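Local coordinates for GphF Dehydratase 1 (Archangium violaceum, PDB 6MBF), which probably acts as a dehydratase of the gephyronic acid polyketide synthase, with a part in rearranging the olefin of the growing chain, at residues 44-49 / 84-89; 159-164 / 218-223. All blocks are in the same frame, centred on the assembly; numbering follows the deposited sequence.

Contact 1: residues 44-49 / 84-89; sequences YDAIVV and PLVLRA
Val49 sends its CG2 methyl into the notch between Leu85 and Leu87, 3.8 Å from Leu85 CG and 3.7 Å from Leu87 CD1. The valine and Leu87 side chains cross obliquely. With its CG1 anti to the backbone N (chi1 166°), Val49 has CG2 beside that N, where the two leucines meet it. Leu38 touches both Val49 and Leu87, while Tyr54 of helix 52-65 packs on Val49 and Leu85. Ile47 approaches Leu87 differently, the two side chains crossing at about a right angle, with Ile47 CG2 4.1 Å from Leu87 CB. Its CG1 arm continues past Leu87, and CD1 comes within 3.9 Å of Ala89 CB. An alanine in place of Ile47 would probably leave gaps beside Leu87 CB and Ala89, since both the CG2 and CD1 contacts go. On the other face of this short antiparallel pairing, Val48 and Val86 form a non-hydrogen-bonded pair, and Ala46 CB rests 4.0 Å from Val86 CG1. Strand 46-48 is the middle member of a small three-stranded sheet in the N-terminal half of the polyketide synthase dehydratase fold. Its other neighbour is strand 42-43, and His41 ND1 hydrogen-bonds to Val48 O. Towards strand 86-87, Leu87 N donates to Ile47 O, and Val49 N donates almost straight to Leu85 O at 2.9 Å (174° at the hydrogen). On the other side of each pair a water stands in for the direct bond: one accepts from Ile47 N and donates to Leu87 O, the other accepts from Leu85 N and donates to Val49 O.

Contact 2: residues 159-164 / 218-223; sequences RIYYGP and ESHREP
One direct hydrogen bond joins Tyr161 to His220: the phenol OH donates to the backbone O of His220 over 2.7 Å. The OH lies 28° out of the carbonyl plane, and the oxygen it reaches sits at the edge of the tyrosine ring. A water donates weakly to the same OH and accepts from Glu222 N, a looser link to the backbone two residues further on. The apolar contacts use the ring's two faces. Pro223 CG stands over one, 3.9 Å from the ring centroid, in a CH-pi contact that leans toward the CZ rim; Ile160 CG1 covers the opposite face, over its centre. Tyr161 CE2 comes obliquely to the His220 ring, 3.9 Å from its CD2. Within 218-223, Ser219 OG accepts from Arg221 N in an ST turn, and Glu222 OE1 lies over the Arg221 guanidinium as a charge contact alone. The contact joins two irregular connections of the C-terminal hot-dog half, one following helix 151-158 and the other leading from helix 200-214 into strand 224-234, an arrangement that belongs to the double hot-dog fold of polyketide synthase dehydratases.

In the fold
From the N terminus, contact 1 comes first: it closes a loop of 34 residues that carries helix 52-65 and strand 73-81, and joins strand 46-48, just before helix 52-65, to strand 86-87, just after strand 73-81. Contact 2 opens only afterwards and closes a longer loop of 53 residues, with strands 169-175 and 178-184 and helix 200-214, in the second half. The two are thus in series and neither nest nor cross. Their centres are about 14 Å apart, and they meet where Tyr44 OH packs on Glu222 CA. Segment 159-164 also reaches back to the first half: Tyr161 shares a backbone hydrogen bond with Trp42, and the Tyr162 ring meets His41.

Contact 1: residues 44-49 / 84-89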
ATOM      1  N   TYR A  44     -10.204  14.376  -4.990  1.00 18.41           N
ATOM      2  CA  TYR A  44     -11.269  15.133  -5.640  1.00 21.59           C
ATOM      3  C   TYR A  44     -12.634  14.771  -5.052  1.00 19.75           C
ATOM      4  O   TYR A  44     -13.609  14.560  -5.778  1.00 23.27           O
ATOM      5  CB  TYR A  44     -11.255  14.913  -7.155  1.00 21.38           C
ATOM      6  CG  TYR A  44      -9.954  15.302  -7.818  1.00 22.83           C
ATOM      7  CD1 TYR A  44      -9.184  14.356  -8.487  1.00 23.00           C
ATOM      8  CD2 TYR A  44      -9.482  16.606  -7.752  1.00 33.46           C
ATOM      9  CE1 TYR A  44      -7.993  14.701  -9.091  1.00 23.53           C
ATOM     10  CE2 TYR A  44      -8.284  16.965  -8.353  1.00 30.71           C
ATOM     11  CZ  TYR A  44      -7.543  16.007  -9.017  1.00 35.21           C
ATOM     12  OH  TYR A  44      -6.350  16.351  -9.615  1.00 41.79           O
ATOM     13  N   ASP A  45     -12.690  14.662  -3.724  1.00 18.82           N
ATOM     14  CA  ASP A  45     -13.889  14.388  -2.929  1.00 19.20           C
ATOM     15  C   ASP A  45     -14.477  12.994  -3.146  1.00 21.04           C
ATOM     16  O   ASP A  45     -15.530  12.687  -2.569  1.00 28.30           O
ATOM     17  CB  ASP A  45     -14.990  15.432  -3.166  1.00 22.79           C
ATOM     18  CG  ASP A  45     -14.609  16.806  -2.638  1.00 31.03           C
ATOM     19  OD1 ASP A  45     -13.733  16.880  -1.748  1.00 36.30           O
ATOM     20  OD2 ASP A  45     -15.180  17.809  -3.110  1.00 34.72           O
ATOM     21  N   ALA A  46     -13.849  12.140  -3.945  1.00 16.83           N
ATOM     22  CA  ALA A  46     -14.300  10.766  -4.102  1.00 17.93           C
ATOM     23  C   ALA A  46     -13.521   9.866  -3.156  1.00 16.05           C
ATOM     24  O   ALA A  46     -12.331  10.091  -2.912  1.00 18.36           O
ATOM     25  CB  ALA A  46     -14.107  10.294  -5.545  1.00 17.24           C
ATOM     26  N   ILE A  47     -14.198   8.860  -2.609  1.00 17.61           N
ATOM     27  CA  ILE A  47     -13.510   7.855  -1.805  1.00 16.95           C
ATOM     28  C   ILE A  47     -12.727   6.947  -2.744  1.00 16.85           C
ATOM     29  O   ILE A  47     -13.312   6.281  -3.603  1.00 17.26           O
ATOM     30  CB  ILE A  47     -14.503   7.040  -0.968  1.00 15.67           C
ATOM     31  CG1 ILE A  47     -15.362   7.953  -0.096  1.00 17.17           C
ATOM     32  CG2 ILE A  47     -13.749   6.009  -0.116  1.00 17.00           C
ATOM     33  CD1 ILE A  47     -16.618   7.274   0.432  1.00 17.08           C
ATOM     34  N   VAL A  48     -11.403   6.914  -2.586  1.00 16.22           N
ATOM     35  CA  VAL A  48     -10.522   6.161  -3.479  1.00 14.14           C
ATOM     36  C   VAL A  48      -9.732   5.152  -2.652  1.00 16.28           C
ATOM     37  O   VAL A  48      -9.009   5.529  -1.721  1.00 14.59           O
ATOM     38  CB  VAL A  48      -9.565   7.084  -4.256  1.00 18.87           C
ATOM     39  CG1 VAL A  48      -8.599   6.256  -5.101  1.00 24.98           C
ATOM     40  CG2 VAL A  48     -10.331   8.067  -5.131  1.00 22.69           C
ATOM     41  N   VAL A  49      -9.866   3.871  -2.994  1.00 14.98           N
ATOM     42  CA  VAL A  49      -9.149   2.823  -2.276  1.00 18.13           C
ATOM     43  C   VAL A  49      -7.649   3.022  -2.457  1.00 15.75           C
ATOM     44  O   VAL A  49      -7.160   3.161  -3.583  1.00 17.45           O
ATOM     45  CB  VAL A  49      -9.619   1.449  -2.778  1.00 17.44           C
ATOM     46  CG1 VAL A  49      -8.676   0.317  -2.320  1.00 19.17           C
ATOM     47  CG2 VAL A  49     -11.074   1.207  -2.341  1.00 15.43           C
ATOM     48  N   PRO A  84      -8.284   3.333 -10.637  1.00 21.06           N
ATOM     49  CA  PRO A  84      -8.632   3.471  -9.225  1.00 23.18           C
ATOM     50  C   PRO A  84      -9.960   2.792  -8.938  1.00 17.96           C
ATOM     51  O   PRO A  84     -10.808   2.624  -9.823  1.00 17.77           O
ATOM     52  CB  PRO A  84      -8.720   4.989  -9.028  1.00 25.32           C
ATOM     53  CG  PRO A  84      -9.084   5.511 -10.368  1.00 26.28           C
ATOM     54  CD  PRO A  84      -8.418   4.605 -11.369  1.00 23.63           C
ATOM     55  N   LEU A  85     -10.122   2.373  -7.690  1.00 15.66           N
ATOM     56  CA  LEU A  85     -11.383   1.842  -7.199  1.00 14.79           C
ATOM     57  C   LEU A  85     -12.052   2.951  -6.392  1.00 16.26           C
ATOM     58  O   LEU A  85     -11.588   3.314  -5.303  1.00 16.65           O
ATOM     59  CB  LEU A  85     -11.169   0.577  -6.367  1.00 17.10           C
ATOM     60  CG  LEU A  85     -12.410   0.008  -5.664  1.00 21.23           C
ATOM     61  CD1 LEU A  85     -13.573  -0.096  -6.632  1.00 24.83           C
ATOM     62  CD2 LEU A  85     -12.101  -1.356  -5.049  1.00 23.62           C
ATOM     63  N   VAL A  86     -13.110   3.513  -6.947  1.00 16.63           N
ATOM     64  CA  VAL A  86     -13.881   4.542  -6.265  1.00 15.35           C
ATOM     65  C   VAL A  86     -15.039   3.858  -5.565  1.00 15.01           C
ATOM     66  O   VAL A  86     -15.799   3.111  -6.195  1.00 20.95           O
ATOM     67  CB  VAL A  86     -14.387   5.601  -7.256  1.00 19.11           C
ATOM     68  CG1 VAL A  86     -15.236   6.630  -6.535  1.00 20.41           C
ATOM     69  CG2 VAL A  86     -13.219   6.257  -7.991  1.00 21.70           C
ATOM     70  N   LEU A  87     -15.162   4.093  -4.263  1.00 15.14           N
ATOM     71  CA  LEU A  87     -16.281   3.607  -3.473  1.00 12.00           C
ATOM     72  C   LEU A  87     -17.278   4.735  -3.256  1.00 15.69           C
ATOM     73  O   LEU A  87     -16.890   5.879  -3.003  1.00 19.74           O
ATOM     74  CB  LEU A  87     -15.811   3.086  -2.110  1.00 16.00           C
ATOM     75  CG  LEU A  87     -14.828   1.912  -2.128  1.00 17.32           C
ATOM     76  CD1 LEU A  87     -14.332   1.665  -0.706  1.00 18.90           C
ATOM     77  CD2 LEU A  87     -15.464   0.648  -2.730  1.00 17.22           C
ATOM     78  N   ARG A  88     -18.565   4.417  -3.350  1.00 16.91           N
ATOM     79  CA  ARG A  88     -19.583   5.313  -2.815  1.00 14.11           C
ATOM     80  C   ARG A  88     -19.840   4.931  -1.363  1.00 15.09           C
ATOM     81  O   ARG A  88     -20.014   3.748  -1.051  1.00 17.36           O
ATOM     82  CB  ARG A  88     -20.882   5.240  -3.618  1.00 15.09           C
ATOM     83  CG  ARG A  88     -20.702   5.253  -5.115  1.00 16.77           C
ATOM     84  CD  ARG A  88     -20.019   6.505  -5.645  1.00 23.60           C
ATOM     85  NE  ARG A  88     -19.925   6.441  -7.108  1.00 21.83           N
ATOM     86  CZ  ARG A  88     -19.186   7.262  -7.851  1.00 23.05           C
ATOM     87  NH1 ARG A  88     -18.471   8.220  -7.280  1.00 22.36           N
ATOM     88  NH2 ARG A  88     -19.153   7.117  -9.171  1.00 30.64           N
ATOM     89  N   ALA A  89     -19.838   5.929  -0.481  1.00 17.43           N
ATOM     90  CA  ALA A  89     -19.942   5.721   0.962  1.00 15.74           C
ATOM     91  C   ALA A  89     -20.997   4.684   1.313  1.00 19.44           C
ATOM     92  O   ALA A  89     -22.166   4.812   0.929  1.00 18.05           O
ATOM     93  CB  ALA A  89     -20.269   7.046   1.647  1.00 15.80           C
TER
HETATM   94  O   HOH W   1     -16.847   8.464  -3.601  1.00 21.47           O
HETATM   95  O   HOH W   2      -7.597   2.357  -6.111  1.00 16.26           O

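Contact 2: residues 159-164 / 218-223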
ATOM      1  N   ARG A 159      -5.386  16.803   5.068  1.00 17.63           N
ATOM      2  CA  ARG A 159      -6.625  16.256   5.610  1.00 19.93           C
ATOM      3  C   ARG A 159      -7.761  16.249   4.596  1.00 17.97           C
ATOM      4  O   ARG A 159      -8.764  15.563   4.826  1.00 23.29           O
ATOM      5  CB  ARG A 159      -7.041  17.021   6.868  1.00 23.38           C
ATOM      6  CG  ARG A 159      -7.600  18.401   6.619  1.00 20.04           C
ATOM      7  CD  ARG A 159      -7.769  19.124   7.955  1.00 24.18           C
ATOM      8  NE  ARG A 159      -7.860  20.572   7.801  1.00 43.58           N
ATOM      9  CZ  ARG A 159      -8.997  21.254   7.840  1.00 42.35           C
ATOM     10  NH1 ARG A 159     -10.147  20.622   8.032  1.00 62.72           N
ATOM     11  NH2 ARG A 159      -8.981  22.573   7.693  1.00 48.26           N
ATOM     12  N   ILE A 160      -7.612  16.953   3.467  1.00 18.27           N
ATOM     13  CA  ILE A 160      -8.571  16.829   2.379  1.00 21.29           C
ATOM     14  C   ILE A 160      -8.445  15.488   1.675  1.00 21.11           C
ATOM     15  O   ILE A 160      -9.367  15.082   0.949  1.00 20.48           O
ATOM     16  CB  ILE A 160      -8.409  17.986   1.375  1.00 22.67           C
ATOM     17  CG1 ILE A 160      -6.981  18.036   0.823  1.00 26.12           C
ATOM     18  CG2 ILE A 160      -8.761  19.303   2.039  1.00 26.85           C
ATOM     19  CD1 ILE A 160      -6.819  19.005  -0.329  1.00 26.00           C
ATOM     20  N   TYR A 161      -7.320  14.789   1.867  1.00 19.67           N
ATOM     21  CA  TYR A 161      -7.108  13.471   1.288  1.00 19.51           C
ATOM     22  C   TYR A 161      -7.146  12.340   2.301  1.00 15.06           C
ATOM     23  O   TYR A 161      -7.391  11.198   1.907  1.00 16.07           O
ATOM     24  CB  TYR A 161      -5.751  13.401   0.577  1.00 15.70           C
ATOM     25  CG  TYR A 161      -5.523  14.488  -0.436  1.00 16.52           C
ATOM     26  CD1 TYR A 161      -6.479  14.785  -1.398  1.00 18.27           C
ATOM     27  CD2 TYR A 161      -4.338  15.220  -0.431  1.00 20.67           C
ATOM     28  CE1 TYR A 161      -6.259  15.792  -2.342  1.00 21.16           C
ATOM     29  CE2 TYR A 161      -4.117  16.228  -1.360  1.00 19.11           C
ATOM     30  CZ  TYR A 161      -5.073  16.505  -2.302  1.00 20.33           C
ATOM     31  OH  TYR A 161      -4.831  17.498  -3.222  1.00 23.73           O
ATOM     32  N   TYR A 162      -6.896  12.615   3.576  1.00 15.30           N
ATOM     33  CA  TYR A 162      -6.665  11.561   4.553  1.00 14.65           C
ATOM     34  C   TYR A 162      -7.409  11.865   5.839  1.00 18.48           C
ATOM     35  O   TYR A 162      -7.345  12.994   6.338  1.00 17.41           O
ATOM     36  CB  TYR A 162      -5.178  11.433   4.868  1.00 12.66           C
ATOM     37  CG  TYR A 162      -4.367  10.625   3.884  1.00 13.61           C
ATOM     38  CD1 TYR A 162      -4.525   9.240   3.797  1.00 16.44           C
ATOM     39  CD2 TYR A 162      -3.390  11.231   3.098  1.00 17.27           C
ATOM     40  CE1 TYR A 162      -3.759   8.483   2.917  1.00 13.23           C
ATOM     41  CE2 TYR A 162      -2.615  10.484   2.215  1.00 18.40           C
ATOM     42  CZ  TYR A 162      -2.796   9.109   2.136  1.00 12.88           C
ATOM     43  OH  TYR A 162      -2.012   8.370   1.265  1.00 16.46           O
ATOM     44  N   GLY A 163      -8.076  10.854   6.384  1.00 16.49           N
ATOM     45  CA  GLY A 163      -8.736  10.970   7.662  1.00 16.80           C
ATOM     46  C   GLY A 163      -7.864  10.553   8.832  1.00 18.27           C
ATOM     47  O   GLY A 163      -6.691  10.183   8.675  1.00 18.94           O
ATOM     48  N   PRO A 164      -8.437  10.590  10.041  1.00 18.90           N
ATOM     49  CA  PRO A 164      -7.624  10.422  11.257  1.00 17.45           C
ATOM     50  C   PRO A 164      -7.059   9.030  11.470  1.00 17.42           C
ATOM     51  O   PRO A 164      -6.169   8.881  12.317  1.00 21.65           O
ATOM     52  CB  PRO A 164      -8.595  10.789  12.389  1.00 21.05           C
ATOM     53  CG  PRO A 164      -9.958  10.629  11.798  1.00 22.89           C
ATOM     54  CD  PRO A 164      -9.834  10.953  10.345  1.00 24.46           C
ATOM     55  N   GLU A 218       6.829  21.225  -3.850  1.00 19.98           N
ATOM     56  CA  GLU A 218       5.821  21.452  -4.872  1.00 18.42           C
ATOM     57  C   GLU A 218       4.437  21.188  -4.292  1.00 20.80           C
ATOM     58  O   GLU A 218       4.289  20.660  -3.185  1.00 22.03           O
ATOM     59  CB  GLU A 218       6.089  20.597  -6.125  1.00 22.53           C
ATOM     60  CG  GLU A 218       6.272  19.105  -5.879  1.00 22.08           C
ATOM     61  CD  GLU A 218       6.695  18.366  -7.139  1.00 18.90           C
ATOM     62  OE1 GLU A 218       7.791  17.772  -7.152  1.00 20.81           O
ATOM     63  OE2 GLU A 218       5.934  18.391  -8.130  1.00 23.54           O
ATOM     64  N   SER A 219       3.419  21.571  -5.059  1.00 18.78           N
ATOM     65  CA  SER A 219       2.055  21.638  -4.546  1.00 23.85           C
ATOM     66  C   SER A 219       1.463  20.253  -4.315  1.00 22.40           C
ATOM     67  O   SER A 219       1.726  19.304  -5.057  1.00 19.67           O
ATOM     68  CB  SER A 219       1.165  22.418  -5.520  1.00 23.79           C
ATOM     69  OG  SER A 219      -0.210  22.318  -5.173  1.00 26.40           O
ATOM     70  N   HIS A 220       0.619  20.152  -3.290  1.00 21.50           N
ATOM     71  CA  HIS A 220      -0.147  18.938  -3.056  1.00 25.00           C
ATOM     72  C   HIS A 220      -1.479  18.927  -3.804  1.00 23.29           C
ATOM     73  O   HIS A 220      -2.240  17.963  -3.669  1.00 24.82           O
ATOM     74  CB  HIS A 220      -0.376  18.735  -1.551  1.00 26.31           C
ATOM     75  CG  HIS A 220      -1.321  19.721  -0.942  1.00 29.38           C
ATOM     76  ND1 HIS A 220      -1.118  21.082  -1.003  1.00 32.26           N
ATOM     77  CD2 HIS A 220      -2.477  19.542  -0.257  1.00 29.32           C
ATOM     78  CE1 HIS A 220      -2.107  21.701  -0.383  1.00 28.38           C
ATOM     79  NE2 HIS A 220      -2.944  20.789   0.081  1.00 29.76           N
ATOM     80  N   ARG A 221      -1.779  19.958  -4.597  1.00 21.53           N
ATOM     81  CA  ARG A 221      -2.888  19.849  -5.536  1.00 24.87           C
ATOM     82  C   ARG A 221      -2.503  18.905  -6.676  1.00 24.34           C
ATOM     83  O   ARG A 221      -1.335  18.812  -7.057  1.00 26.50           O
ATOM     84  CB  ARG A 221      -3.276  21.224  -6.091  1.00 29.42           C
ATOM     85  CG  ARG A 221      -4.639  21.231  -6.782  1.00 63.06           C
ATOM     86  CD  ARG A 221      -5.024  22.592  -7.359  1.00 55.80           C
ATOM     87  NE  ARG A 221      -4.505  22.799  -8.711  1.00 59.74           N
ATOM     88  CZ  ARG A 221      -4.944  22.159  -9.793  1.00 56.15           C
ATOM     89  NH1 ARG A 221      -5.905  21.249  -9.695  1.00 65.51           N
ATOM     90  NH2 ARG A 221      -4.412  22.417 -10.977  1.00 75.18           N
ATOM     91  N   GLU A 222      -3.505  18.197  -7.223  1.00 28.18           N
ATOM     92  CA  GLU A 222      -3.274  17.097  -8.160  1.00 24.70           C
ATOM     93  C   GLU A 222      -2.280  16.128  -7.525  1.00 19.61           C
ATOM     94  O   GLU A 222      -1.160  15.960  -8.034  1.00 20.57           O
ATOM     95  CB  GLU A 222      -2.737  17.593  -9.506  1.00 30.83           C
ATOM     96  CG  GLU A 222      -3.432  18.816 -10.069  1.00 51.41           C
ATOM     97  CD  GLU A 222      -2.542  19.572 -11.040  1.00 65.08           C
ATOM     98  OE1 GLU A 222      -2.042  20.663 -10.680  1.00 60.64           O
ATOM     99  OE2 GLU A 222      -2.322  19.058 -12.157  1.00 67.07           O
ATOM    100  N   PRO A 223      -2.657  15.472  -6.431  1.00 22.35           N
ATOM    101  CA  PRO A 223      -1.656  14.823  -5.577  1.00 18.84           C
ATOM    102  C   PRO A 223      -1.086  13.560  -6.201  1.00 18.07           C
ATOM    103  O   PRO A 223      -1.723  12.895  -7.023  1.00 19.11           O
ATOM    104  CB  PRO A 223      -2.445  14.499  -4.307  1.00 23.09           C
ATOM    105  CG  PRO A 223      -3.835  14.279  -4.806  1.00 18.86           C
ATOM    106  CD  PRO A 223      -4.025  15.282  -5.913  1.00 25.90           C
TER
HETATM  107  O   HOH W   3      -6.175  18.600  -6.164  1.00 40.86           O